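Local coordinates for protein putative cell surface hydrolase (Lactobacillus plantarum, PDB 3LP5) that is a putative cell-surface hydrolase of the alpha/beta-hydrolase superfamily whose substrate is not established, at residues L38-Y50 with W83-Y95. Sequence-based numbering, arbitrary orientation.
Sequences LKLTVQTDGTIKY and WLNTAFKALVKTY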
loop_
_atom_site.group_PDB
_atom_site.type_symbol
_atom_site.label_atom_id
_atom_site.label_comp_id
_atom_site.label_asym_id
_atom_site.label_seq_id
_atom_site.Cartn_x
_atom_site.Cartn_y
_atom_site.Cartn_z
ATOM N N LEU A 38 -0.224 12.658 -9.743
ATOM C CA LEU A 38 -0.575 12.066 -11.028
ATOM C C LEU A 38 -1.446 10.818 -10.794
ATOM O O LEU A 38 -1.125 10.024 -9.896
ATOM C CB LEU A 38 0.710 11.607 -11.689
ATOM C CG LEU A 38 0.575 10.856 -12.980
ATOM C CD1 LEU A 38 0.093 11.740 -14.137
ATOM C CD2 LEU A 38 1.906 10.161 -13.312
ATOM N N LYS A 39 -2.556 10.653 -11.525
ATOM C CA LYS A 39 -3.461 9.495 -11.315
ATOM C C LYS A 39 -3.564 8.702 -12.572
ATOM O O LYS A 39 -3.873 9.289 -13.626
ATOM C CB LYS A 39 -4.897 9.903 -10.946
ATOM C CG LYS A 39 -5.043 10.536 -9.598
ATOM C CD LYS A 39 -6.371 10.127 -8.910
ATOM C CE LYS A 39 -6.559 10.843 -7.515
ATOM N NZ LYS A 39 -6.733 12.339 -7.641
ATOM N N LEU A 40 -3.332 7.388 -12.462
ATOM C CA LEU A 40 -3.496 6.452 -13.572
ATOM C C LEU A 40 -4.639 5.537 -13.204
ATOM O O LEU A 40 -4.730 5.049 -12.040
ATOM C CB LEU A 40 -2.248 5.597 -13.790
ATOM C CG LEU A 40 -1.037 6.119 -14.544
ATOM C CD1 LEU A 40 -0.411 7.414 -13.867
ATOM C CD2 LEU A 40 0.045 4.953 -14.698
ATOM N N THR A 41 -5.518 5.308 -14.180
ATOM C CA THR A 41 -6.546 4.307 -14.044
ATOM C C THR A 41 -6.347 3.287 -15.147
ATOM O O THR A 41 -6.456 3.620 -16.358
ATOM C CB THR A 41 -7.947 4.921 -14.209
ATOM O OG1 THR A 41 -8.080 5.924 -13.219
ATOM C CG2 THR A 41 -9.040 3.865 -13.887
ATOM N N VAL A 42 -6.018 2.061 -14.761
ATOM C CA VAL A 42 -5.801 1.024 -15.774
ATOM C C VAL A 42 -7.131 0.438 -16.130
ATOM O O VAL A 42 -7.821 -0.094 -15.240
ATOM C CB VAL A 42 -4.865 -0.113 -15.281
ATOM C CG1 VAL A 42 -4.472 -1.042 -16.436
ATOM C CG2 VAL A 42 -3.619 0.500 -14.651
ATOM N N GLN A 43 -7.436 0.449 -17.431
ATOM C CA GLN A 43 -8.681 -0.128 -18.009
ATOM C C GLN A 43 -8.675 -1.644 -18.100
ATOM O O GLN A 43 -7.621 -2.276 -18.000
ATOM C CB GLN A 43 -8.951 0.474 -19.408
ATOM C CG GLN A 43 -8.892 1.997 -19.445
ATOM C CD GLN A 43 -9.778 2.643 -18.388
ATOM O OE1 GLN A 43 -9.292 3.361 -17.478
ATOM N NE2 GLN A 43 -11.050 2.344 -18.447
ATOM N N THR A 44 -9.836 -2.247 -18.297
ATOM C CA THR A 44 -9.892 -3.695 -18.193
ATOM C C THR A 44 -9.208 -4.432 -19.357
ATOM O O THR A 44 -9.025 -5.661 -19.293
ATOM C CB THR A 44 -11.321 -4.203 -18.045
ATOM O OG1 THR A 44 -12.029 -3.849 -19.223
ATOM C CG2 THR A 44 -12.008 -3.604 -16.798
ATOM N N ASP A 45 -8.844 -3.693 -20.408
ATOM C CA ASP A 45 -8.065 -4.237 -21.506
ATOM C C ASP A 45 -6.578 -3.845 -21.366
ATOM O O ASP A 45 -5.790 -4.127 -22.255
ATOM C CB ASP A 45 -8.658 -3.786 -22.877
ATOM C CG ASP A 45 -8.573 -2.256 -23.093
ATOM O OD1 ASP A 45 -8.130 -1.540 -22.177
ATOM O OD2 ASP A 45 -8.931 -1.738 -24.189
ATOM N N GLY A 46 -6.193 -3.188 -20.260
ATOM C CA GLY A 46 -4.789 -2.839 -20.016
ATOM C C GLY A 46 -4.297 -1.501 -20.529
ATOM O O GLY A 46 -3.157 -1.089 -20.266
ATOM N N THR A 47 -5.143 -0.763 -21.225
ATOM C CA THR A 47 -4.775 0.593 -21.553
ATOM C C THR A 47 -4.957 1.480 -20.303
ATOM O O THR A 47 -5.564 1.048 -19.282
ATOM C CB THR A 47 -5.634 1.088 -22.708
ATOM O OG1 THR A 47 -7.003 1.104 -22.276
ATOM C CG2 THR A 47 -5.441 0.108 -23.959
ATOM N N ILE A 48 -4.388 2.683 -20.353
ATOM C CA ILE A 48 -4.271 3.529 -19.166
ATOM C C ILE A 48 -4.881 4.874 -19.438
ATOM O O ILE A 48 -4.593 5.518 -20.490
ATOM C CB ILE A 48 -2.811 3.694 -18.740
ATOM C CG1 ILE A 48 -2.162 2.311 -18.492
ATOM C CG2 ILE A 48 -2.685 4.619 -17.531
ATOM C CD1 ILE A 48 -0.683 2.420 -18.098
ATOM N N LYS A 49 -5.735 5.315 -18.539
ATOM C CA LYS A 49 -6.164 6.725 -18.542
ATOM C C LYS A 49 -5.368 7.537 -17.522
ATOM O O LYS A 49 -5.090 7.025 -16.447
ATOM C CB LYS A 49 -7.653 6.794 -18.231
ATOM C CG LYS A 49 -8.455 6.283 -19.437
ATOM C CD LYS A 49 -9.937 6.493 -19.270
ATOM C CE LYS A 49 -10.610 6.402 -20.638
ATOM N NZ LYS A 49 -11.611 7.548 -20.771
ATOM N N TYR A 50 -5.048 8.797 -17.837
ATOM C CA TYR A 50 -4.197 9.653 -16.952
ATOM C C TYR A 50 -4.879 10.923 -16.537
ATOM O O TYR A 50 -5.606 11.521 -17.315
ATOM C CB TYR A 50 -2.956 10.081 -17.681
ATOM C CG TYR A 50 -2.049 8.947 -18.087
ATOM C CD1 TYR A 50 -0.960 8.627 -17.339
ATOM C CD2 TYR A 50 -2.272 8.240 -19.237
ATOM C CE1 TYR A 50 -0.086 7.624 -17.726
ATOM C CE2 TYR A 50 -1.397 7.207 -19.634
ATOM C CZ TYR A 50 -0.312 6.923 -18.859
ATOM O OH TYR A 50 0.556 5.901 -19.206
ATOM N N TRP A 83 -2.080 -5.576 -14.141
ATOM C CA TRP A 83 -2.304 -4.177 -14.473
ATOM C C TRP A 83 -1.334 -3.209 -13.761
ATOM O O TRP A 83 -0.873 -2.191 -14.346
ATOM C CB TRP A 83 -3.781 -3.796 -14.166
ATOM C CG TRP A 83 -4.780 -4.506 -15.102
ATOM C CD1 TRP A 83 -4.610 -4.781 -16.414
ATOM C CD2 TRP A 83 -6.114 -4.944 -14.759
ATOM N NE1 TRP A 83 -5.744 -5.452 -16.920
ATOM C CE2 TRP A 83 -6.680 -5.543 -15.918
ATOM C CE3 TRP A 83 -6.899 -4.870 -13.578
ATOM C CZ2 TRP A 83 -7.978 -6.114 -15.910
ATOM C CZ3 TRP A 83 -8.174 -5.470 -13.566
ATOM C CH2 TRP A 83 -8.717 -6.041 -14.725
ATOM N N LEU A 84 -1.029 -3.487 -12.493
ATOM C CA LEU A 84 -0.052 -2.650 -11.750
ATOM C C LEU A 84 1.307 -2.665 -12.434
ATOM O O LEU A 84 1.989 -1.629 -12.595
ATOM C CB LEU A 84 0.124 -3.163 -10.303
ATOM C CG LEU A 84 1.151 -2.361 -9.425
ATOM C CD1 LEU A 84 0.968 -0.819 -9.498
ATOM C CD2 LEU A 84 1.040 -2.777 -7.964
ATOM N N ASN A 85 1.734 -3.855 -12.831
ATOM C CA ASN A 85 2.980 -4.013 -13.569
ATOM C C ASN A 85 2.880 -3.287 -14.924
ATOM O O ASN A 85 3.842 -2.600 -15.345
ATOM C CB ASN A 85 3.196 -5.505 -13.784
ATOM C CG ASN A 85 4.587 -5.837 -14.292
ATOM O OD1 ASN A 85 5.537 -5.047 -14.176
ATOM N ND2 ASN A 85 4.701 -6.997 -14.891
ATOM N N THR A 86 1.711 -3.376 -15.587
ATOM C CA THR A 86 1.538 -2.591 -16.813
ATOM C C THR A 86 1.719 -1.096 -16.561
ATOM O O THR A 86 2.339 -0.436 -17.325
ATOM C CB THR A 86 0.132 -2.844 -17.440
ATOM O OG1 THR A 86 0.036 -4.242 -17.694
ATOM C CG2 THR A 86 -0.070 -2.075 -18.775
ATOM N N ALA A 87 1.154 -0.560 -15.475
ATOM C CA ALA A 87 1.221 0.840 -15.230
ATOM C C ALA A 87 2.655 1.180 -14.782
ATOM O O ALA A 87 3.238 2.165 -15.194
ATOM C CB ALA A 87 0.175 1.260 -14.140
ATOM N N PHE A 88 3.235 0.323 -13.970
ATOM C CA PHE A 88 4.570 0.578 -13.462
ATOM C C PHE A 88 5.525 0.651 -14.644
ATOM O O PHE A 88 6.347 1.541 -14.734
ATOM C CB PHE A 88 4.971 -0.554 -12.499
ATOM C CG PHE A 88 6.253 -0.316 -11.792
ATOM C CD1 PHE A 88 6.285 0.518 -10.664
ATOM C CD2 PHE A 88 7.415 -0.932 -12.223
ATOM C CE1 PHE A 88 7.477 0.737 -9.943
ATOM C CE2 PHE A 88 8.635 -0.698 -11.543
ATOM C CZ PHE A 88 8.658 0.144 -10.381
ATOM N N LYS A 89 5.410 -0.290 -15.582
ATOM C CA LYS A 89 6.306 -0.242 -16.740
ATOM C C LYS A 89 6.103 0.979 -17.586
ATOM O O LYS A 89 7.064 1.531 -18.052
ATOM C CB LYS A 89 6.270 -1.524 -17.578
ATOM C CG LYS A 89 6.909 -2.664 -16.813
ATOM C CD LYS A 89 7.229 -3.789 -17.726
ATOM C CE LYS A 89 5.965 -4.337 -18.292
ATOM N NZ LYS A 89 6.214 -5.662 -18.905
ATOM N N ALA A 90 4.867 1.436 -17.734
ATOM C CA ALA A 90 4.621 2.668 -18.489
ATOM C C ALA A 90 5.300 3.849 -17.805
ATOM O O ALA A 90 5.847 4.723 -18.458
ATOM C CB ALA A 90 3.118 2.920 -18.632
ATOM N N LEU A 91 5.293 3.853 -16.472
ATOM C CA LEU A 91 5.918 4.944 -15.723
ATOM C C LEU A 91 7.459 4.942 -15.806
ATOM O O LEU A 91 8.096 5.969 -15.949
ATOM C CB LEU A 91 5.468 4.863 -14.273
ATOM C CG LEU A 91 4.023 5.267 -14.005
ATOM C CD1 LEU A 91 3.660 4.705 -12.589
ATOM C CD2 LEU A 91 3.887 6.808 -14.088
ATOM N N VAL A 92 8.072 3.768 -15.725
ATOM C CA VAL A 92 9.489 3.752 -15.833
ATOM C C VAL A 92 9.955 4.053 -17.264
ATOM O O VAL A 92 11.096 4.489 -17.435
ATOM C CB VAL A 92 10.173 2.518 -15.231
ATOM C CG1 VAL A 92 9.324 1.826 -14.138
ATOM C CG2 VAL A 92 10.827 1.613 -16.281
ATOM N N LYS A 93 9.078 3.873 -18.255
ATOM C CA LYS A 93 9.360 4.315 -19.645
ATOM C C LYS A 93 9.195 5.818 -19.880
ATOM O O LYS A 93 9.615 6.337 -20.928
ATOM C CB LYS A 93 8.515 3.546 -20.671
ATOM C CG LYS A 93 8.969 2.109 -20.868
ATOM C CD LYS A 93 8.436 1.568 -22.230
ATOM C CE LYS A 93 9.521 0.791 -23.057
ATOM N NZ LYS A 93 9.590 -0.706 -22.755
ATOM N N THR A 94 8.618 6.533 -18.936
ATOM C CA THR A 94 8.382 7.962 -19.072
ATOM C C THR A 94 9.312 8.756 -18.144
ATOM O O THR A 94 9.918 9.770 -18.550
ATOM C CB THR A 94 6.923 8.262 -18.732
ATOM O OG1 THR A 94 6.101 7.536 -19.641
ATOM C CG2 THR A 94 6.576 9.738 -18.874
ATOM N N TYR A 95 9.455 8.273 -16.915
ATOM C CA TYR A 95 10.188 8.995 -15.897
ATOM C C TYR A 95 11.392 8.220 -15.444
ATOM O O TYR A 95 11.355 7.009 -15.291
ATOM C CB TYR A 95 9.282 9.262 -14.687
ATOM C CG TYR A 95 8.047 10.053 -15.029
ATOM C CD1 TYR A 95 8.091 11.421 -15.150
ATOM C CD2 TYR A 95 6.806 9.420 -15.183
ATOM C CE1 TYR A 95 6.945 12.177 -15.445
ATOM C CE2 TYR A 95 5.642 10.169 -15.497
ATOM C CZ TYR A 95 5.727 11.540 -15.629
ATOM O OH TYR A 95 4.589 12.275 -15.929
#
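The indole of W83 lies over the turn of the hairpin 38-50: the carbonyl O of Q43 stands 3.8 Å above one face, displaced toward the rim, while T44 O approaches obliquely, 3.6 Å from W83 CZ2. V42 CG1 also comes in obliquely and packs 3.6 Å from W83 CB. A bound sodium ion lies near the indole. The phenol of Y50 carries I48 CG2 3.5 Å above one face, toward the rim, and its OH meets A90 CB; L38 CD2 lies obliquely to the Y95 ring.

Along the helix, A87 and A90 leave room for L40 CD2, 3.7 Å from A87 CB, and for I48 CD1, which an extended chain (chi2 178°) brings to 3.9 Å from A90 CB. L40 meets L91 tip to tip; L38 and L91 run past each other in opposite directions.

No hydrogen bond joins the segments. The turn keeps its shape through G46 N to Q43 O and through D45 OD1, which accepts from T47 N, closing an Asx turn, and also from T47 OG1. Helix 74-92, shared with I65 of strand 62-67, meets this edge hairpin largely by apolar contact, with turn carbonyls against W83 and T86 CG2; the fit here probably rests on side-chain shape rather than directional bonds.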